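Local coordinates for uncharacterized protein (Bacillus thuringiensis serovar kurstaki, PDB 4XE7) that probably polymerises into nucleotide-dependent, actin-like filaments of the bacterial cytoskeleton that push plasmid copies apart, as in other ParM proteins, at residues E230-N235 with K366-G371; E294-T299 with F325-G330. All coordinates share one frame; numbering follows the deposited sequence.

Contact 1 of 2, residues E230-N235 with K366-G371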
loop_
_atom_site.group_PDB
_atom_site.type_symbol
_atom_site.label_atom_id
_atom_site.label_comp_id
_atom_site.label_asym_id
_atom_site.label_seq_id
_atom_site.Cartn_x
_atom_site.Cartn_y
_atom_site.Cartn_z
ATOM N N GLU A 230 -21.665 -10.111 -10.914
ATOM C CA GLU A 230 -20.879 -9.987 -12.136
ATOM C C GLU A 230 -19.431 -10.410 -11.877
ATOM O O GLU A 230 -18.954 -10.385 -10.744
ATOM C CB GLU A 230 -20.928 -8.556 -12.677
ATOM C CG GLU A 230 -20.151 -7.557 -11.840
ATOM C CD GLU A 230 -20.367 -6.120 -12.281
ATOM O OE1 GLU A 230 -20.786 -5.908 -13.440
ATOM O OE2 GLU A 230 -20.121 -5.203 -11.465
ATOM N N SER A 231 -18.744 -10.812 -12.938
ATOM C CA SER A 231 -17.354 -11.204 -12.821
ATOM C C SER A 231 -16.428 -10.003 -13.032
ATOM O O SER A 231 -16.750 -9.067 -13.766
ATOM C CB SER A 231 -17.036 -12.317 -13.815
ATOM O OG SER A 231 -17.229 -11.875 -15.144
ATOM N N TYR A 232 -15.285 -10.044 -12.360
ATOM C CA TYR A 232 -14.317 -8.971 -12.380
ATOM C C TYR A 232 -12.951 -9.493 -12.798
ATOM O O TYR A 232 -12.445 -10.451 -12.215
ATOM C CB TYR A 232 -14.182 -8.338 -10.987
ATOM C CG TYR A 232 -15.466 -7.899 -10.329
ATOM C CD1 TYR A 232 -16.064 -6.686 -10.673
ATOM C CD2 TYR A 232 -16.063 -8.669 -9.336
ATOM C CE1 TYR A 232 -17.232 -6.262 -10.064
ATOM C CE2 TYR A 232 -17.232 -8.251 -8.716
ATOM C CZ TYR A 232 -17.815 -7.044 -9.086
ATOM O OH TYR A 232 -18.980 -6.614 -8.486
ATOM N N ALA A 233 -12.326 -8.851 -13.770
ATOM C CA ALA A 233 -10.903 -9.044 -13.926
ATOM C C ALA A 233 -10.221 -7.884 -13.206
ATOM O O ALA A 233 -10.557 -6.720 -13.429
ATOM C CB ALA A 233 -10.496 -9.109 -15.405
ATOM N N ILE A 234 -9.300 -8.199 -12.306
ATOM C CA ILE A 234 -8.493 -7.155 -11.698
ATOM C C ILE A 234 -7.042 -7.324 -12.106
ATOM O O ILE A 234 -6.374 -8.300 -11.754
ATOM C CB ILE A 234 -8.610 -7.141 -10.164
ATOM C CG1 ILE A 234 -10.090 -7.033 -9.757
ATOM C CG2 ILE A 234 -7.838 -5.955 -9.605
ATOM C CD1 ILE A 234 -10.346 -7.075 -8.255
ATOM N N ASN A 235 -6.562 -6.357 -12.869
ATOM C CA ASN A 235 -5.203 -6.401 -13.354
ATOM C C ASN A 235 -4.335 -5.423 -12.570
ATOM O O ASN A 235 -4.512 -4.208 -12.652
ATOM C CB ASN A 235 -5.184 -6.100 -14.849
ATOM C CG ASN A 235 -6.095 -7.025 -15.631
ATOM O OD1 ASN A 235 -5.684 -8.109 -16.054
ATOM N ND2 ASN A 235 -7.354 -6.605 -15.820
ATOM N N LYS A 366 -16.508 -6.848 -15.949
ATOM C CA LYS A 366 -15.759 -5.626 -15.742
ATOM C C LYS A 366 -14.264 -5.919 -15.891
ATOM O O LYS A 366 -13.756 -6.897 -15.343
ATOM C CB LYS A 366 -16.060 -5.040 -14.357
ATOM C CG LYS A 366 -17.509 -4.605 -14.168
ATOM C CD LYS A 366 -17.781 -3.300 -14.909
ATOM C CE LYS A 366 -19.078 -2.633 -14.439
ATOM N NZ LYS A 366 -20.247 -3.502 -14.650
ATOM N N ASN A 367 -13.558 -5.088 -16.631
ATOM C CA ASN A 367 -12.111 -5.238 -16.702
ATOM C C ASN A 367 -11.428 -4.063 -15.993
ATOM O O ASN A 367 -11.480 -2.929 -16.462
ATOM C CB ASN A 367 -11.666 -5.371 -18.165
ATOM C CG ASN A 367 -10.278 -5.989 -18.305
ATOM O OD1 ASN A 367 -9.733 -6.546 -17.346
ATOM N ND2 ASN A 367 -9.692 -5.873 -19.497
ATOM N N ILE A 368 -10.805 -4.345 -14.847
ATOM C CA ILE A 368 -10.292 -3.298 -13.966
ATOM C C ILE A 368 -8.763 -3.242 -13.931
ATOM O O ILE A 368 -8.120 -4.285 -13.898
ATOM C CB ILE A 368 -10.821 -3.505 -12.525
ATOM C CG1 ILE A 368 -12.338 -3.700 -12.552
ATOM C CG2 ILE A 368 -10.421 -2.327 -11.634
ATOM C CD1 ILE A 368 -12.973 -4.014 -11.195
ATOM N N VAL A 369 -8.187 -2.031 -13.941
ATOM C CA VAL A 369 -6.749 -1.878 -13.759
ATOM C C VAL A 369 -6.460 -1.167 -12.446
ATOM O O VAL A 369 -7.184 -0.257 -12.046
ATOM C CB VAL A 369 -6.077 -1.113 -14.923
ATOM C CG1 VAL A 369 -6.158 -1.926 -16.197
ATOM C CG2 VAL A 369 -6.697 0.295 -15.117
ATOM N N VAL A 370 -5.419 -1.622 -11.755
ATOM C CA VAL A 370 -4.957 -0.992 -10.521
ATOM C C VAL A 370 -3.460 -1.078 -10.537
ATOM O O VAL A 370 -2.904 -1.777 -11.383
ATOM C CB VAL A 370 -5.510 -1.677 -9.237
ATOM C CG1 VAL A 370 -7.014 -1.641 -9.222
ATOM C CG2 VAL A 370 -5.015 -3.102 -9.141
ATOM N N GLY A 371 -2.803 -0.378 -9.612
ATOM C CA GLY A 371 -1.364 -0.489 -9.462
ATOM C C GLY A 371 -0.668 0.751 -9.987
ATOM O O GLY A 371 -1.281 1.529 -10.702
#
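Glu-230 and Lys-366 form a salt bridge at the N-terminal end of this strand pair, with NZ of Lys-366 2.7 Å from OE1 of Glu-230. The ammonium meets that oxygen on its syn side, somewhat out of the carboxylate plane, and the lysine reaches it through a chain bent at chi2 and chi4. The same NZ also bonds to the backbone O of Asp-225, so two partners fix it. Beyond Glu-230 the strands 232-235 and 366-370 run parallel, their axes 4.7 Å apart and 20° off alignment. Ser-231 O opens the bonding by accepting Lys-366 N. Next, Tyr-232 lies beside Lys-366 and Ile-368, pointing the same way, with its CD1 4.0 Å from CB of Lys-366. Ala-233 turns both its N and its O to strand 366-370: its N gives to Lys-366 O in a nearly straight bond (171°), and its O takes Ile-368 N. On the face of Tyr-232, Ile-234 sets CG2 4.0 Å from CG2 of Val-370. Asn-235, on the other face with Ala-233 and Asn-367, grips Ile-368 O twice, through its backbone N at 2.8 Å and through ND2 at 3.1 Å, the latter standing above the carbonyl plane. ND2 also makes a weak bond to Asn-367 OD1, the two amide planes being 75° apart, while Asn-235 OD1 accepts ND2 of Asn-244. Asn-235 O completes the pattern by receiving Val-370 N. The pair lies inside a mixed five-stranded sheet, consistent with the second half of an actin-like fold: strand 242-248 is antiparallel beside 232-237, strand 390-391 parallel beside 366-370, and helix 337-362 covers the face of Ala-233, Asn-235 and Asn-367 through Leu-355, Phe-358 and Trp-359.

Contact 2 of 2, residues E294-T299 with F325-G330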
loop_
_atom_site.group_PDB
_atom_site.type_symbol
_atom_site.label_atom_id
_atom_site.label_comp_id
_atom_site.label_asym_id
_atom_site.label_seq_id
_atom_site.Cartn_x
_atom_site.Cartn_y
_atom_site.Cartn_z
ATOM N N GLU A 294 27.120 10.264 -14.340
ATOM C CA GLU A 294 25.968 10.718 -13.547
ATOM C C GLU A 294 24.776 11.131 -14.412
ATOM O O GLU A 294 24.900 11.285 -15.636
ATOM C CB GLU A 294 26.381 11.881 -12.627
ATOM C CG GLU A 294 27.214 11.457 -11.427
ATOM C CD GLU A 294 28.682 11.242 -11.767
ATOM O OE1 GLU A 294 29.083 11.459 -12.932
ATOM O OE2 GLU A 294 29.441 10.855 -10.855
ATOM N N SER A 295 23.631 11.325 -13.769
ATOM C CA SER A 295 22.369 11.529 -14.469
ATOM C C SER A 295 21.379 12.237 -13.547
ATOM O O SER A 295 21.566 12.235 -12.343
ATOM C CB SER A 295 21.804 10.187 -14.941
ATOM O OG SER A 295 21.380 9.403 -13.844
ATOM N N PRO A 296 20.328 12.857 -14.110
ATOM C CA PRO A 296 19.509 13.722 -13.252
ATOM C C PRO A 296 18.603 13.021 -12.225
ATOM O O PRO A 296 18.096 13.722 -11.348
ATOM C CB PRO A 296 18.660 14.510 -14.258
ATOM C CG PRO A 296 18.700 13.711 -15.532
ATOM C CD PRO A 296 20.031 13.039 -15.545
ATOM N N PHE A 297 18.401 11.702 -12.313
ATOM C CA PHE A 297 17.550 11.001 -11.342
ATOM C C PHE A 297 18.303 9.871 -10.660
ATOM O O PHE A 297 19.150 9.243 -11.274
ATOM C CB PHE A 297 16.280 10.439 -12.015
ATOM C CG PHE A 297 15.357 11.500 -12.502
ATOM C CD1 PHE A 297 14.486 12.124 -11.624
ATOM C CD2 PHE A 297 15.414 11.928 -13.804
ATOM C CE1 PHE A 297 13.656 13.133 -12.054
ATOM C CE2 PHE A 297 14.590 12.931 -14.242
ATOM C CZ PHE A 297 13.711 13.540 -13.363
ATOM N N LYS A 298 17.963 9.616 -9.399
ATOM C CA LYS A 298 18.635 8.619 -8.572
ATOM C C LYS A 298 18.168 7.202 -8.855
ATOM O O LYS A 298 18.973 6.279 -8.995
ATOM C CB LYS A 298 18.393 8.930 -7.091
ATOM C CG LYS A 298 19.362 9.928 -6.474
ATOM C CD LYS A 298 20.735 9.878 -7.131
ATOM C CE LYS A 298 21.821 9.594 -6.086
ATOM N NZ LYS A 298 21.784 10.544 -4.929
ATOM N N THR A 299 16.853 7.041 -8.915
ATOM C CA THR A 299 16.213 5.736 -9.019
ATOM C C THR A 299 14.967 5.904 -9.870
ATOM O O THR A 299 14.593 7.042 -10.190
ATOM C CB THR A 299 15.796 5.174 -7.645
ATOM O OG1 THR A 299 14.803 6.039 -7.075
ATOM C CG2 THR A 299 16.986 5.057 -6.691
ATOM N N PHE A 325 6.550 17.576 -19.054
ATOM C CA PHE A 325 7.559 17.007 -18.172
ATOM C C PHE A 325 8.880 17.777 -18.331
ATOM O O PHE A 325 9.573 17.693 -19.355
ATOM C CB PHE A 325 7.727 15.522 -18.440
ATOM C CG PHE A 325 6.454 14.753 -18.279
ATOM C CD1 PHE A 325 6.066 14.272 -17.034
ATOM C CD2 PHE A 325 5.608 14.561 -19.361
ATOM C CE1 PHE A 325 4.877 13.585 -16.882
ATOM C CE2 PHE A 325 4.409 13.858 -19.213
ATOM C CZ PHE A 325 4.045 13.373 -17.984
ATOM N N SER A 326 9.200 18.551 -17.307
ATOM C CA SER A 326 10.377 19.401 -17.323
ATOM C C SER A 326 11.336 18.971 -16.236
ATOM O O SER A 326 10.991 18.968 -15.055
ATOM C CB SER A 326 9.986 20.866 -17.144
ATOM O OG SER A 326 11.080 21.625 -16.669
ATOM N N VAL A 327 12.540 18.598 -16.644
ATOM C CA VAL A 327 13.553 18.115 -15.715
ATOM C C VAL A 327 14.568 19.210 -15.429
ATOM O O VAL A 327 15.010 19.900 -16.353
ATOM C CB VAL A 327 14.267 16.883 -16.289
ATOM C CG1 VAL A 327 15.438 16.481 -15.417
ATOM C CG2 VAL A 327 13.274 15.737 -16.457
ATOM N N LYS A 328 14.918 19.394 -14.154
ATOM C CA LYS A 328 16.000 20.300 -13.810
ATOM C C LYS A 328 17.188 19.474 -13.342
ATOM O O LYS A 328 17.071 18.690 -12.406
ATOM C CB LYS A 328 15.584 21.297 -12.726
ATOM C CG LYS A 328 16.558 22.464 -12.598
ATOM C CD LYS A 328 16.175 23.457 -11.497
ATOM C CE LYS A 328 16.732 23.053 -10.131
ATOM N NZ LYS A 328 16.621 24.145 -9.115
ATOM N N TRP A 329 18.312 19.626 -14.032
ATOM C CA TRP A 329 19.557 18.970 -13.660
ATOM C C TRP A 329 20.552 20.074 -13.277
ATOM O O TRP A 329 21.079 20.795 -14.137
ATOM C CB TRP A 329 20.080 18.097 -14.811
ATOM C CG TRP A 329 21.189 17.171 -14.421
ATOM C CD1 TRP A 329 21.675 16.958 -13.167
ATOM C CD2 TRP A 329 21.949 16.331 -15.295
ATOM N NE1 TRP A 329 22.689 16.030 -13.200
ATOM C CE2 TRP A 329 22.886 15.641 -14.496
ATOM C CE3 TRP A 329 21.935 16.098 -16.676
ATOM C CZ2 TRP A 329 23.801 14.726 -15.034
ATOM C CZ3 TRP A 329 22.856 15.199 -17.210
ATOM C CH2 TRP A 329 23.768 14.520 -16.387
ATOM N N GLY A 330 20.779 20.234 -11.979
ATOM C CA GLY A 330 21.480 21.410 -11.498
ATOM C C GLY A 330 20.666 22.605 -11.953
ATOM O O GLY A 330 19.445 22.587 -11.836
#
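The backbones of Pro-296 and Trp-329 come within 5.3 Å at their CA atoms, yet no hydrogen bond joins the loop 294-299 to strand 326-329, which with strand 332-335 forms a two-stranded antiparallel hairpin. The contact is a CH-pi and apolar seam between this beta hairpin and the loop that leads into helix 300-317. At its centre Pro-296 lies over one face of the Trp-329 indole: CD stands 3.7 Å from the centroid of the six-membered ring, only 9° off its normal, and CB is 3.7 Å from CG of Trp-329. That CG is anti to the backbone N of Trp-329 (chi1 -168°), which places it under Pro-296 CB. The carbonyl carbon of Ser-295 extends the cover of the same face, toward the rim, and CA of Ser-295 comes within 3.5 Å of CZ2 of Trp-329. A second apolar group forms two residues earlier in the hairpin. Phe-297 and Val-327 reach toward each other tip to tip, and CG2 of Val-327 meets the phenyl ring at its edge, near the ring plane. The other valine methyl, CG1, touches Pro-296 CB at 4.0 Å, linking the two groups. Helix 265-279 backs the seam: Phe-279 packs edge-to-face with Trp-329, and Leu-272 touches Phe-297. Glu-294 O, hydrogen-bonded to NZ of Lys-276, sits 3.5 Å from CH2 of Trp-329.

How the contacts relate
The two contacts lie in separate parts of the molecule, with centres about 35 Å apart and nearest atoms about 15 Å apart. Along the chain, contact 2 is nested within contact 1: strand 232-237 comes first, then the loop 294-299 and the hairpin strand 326-329, and finally strand 366-370. The parallel pairing of contact 1 therefore closes an excursion of 130 residues, about half of it helical, that carries contact 2. Helix 337-362 bridges the distance, since it starts just after the hairpin, where it meets Phe-325, and ends beside the sheet. One contact thus belongs to the sheet core, the other to a peripheral helix-and-hairpin region.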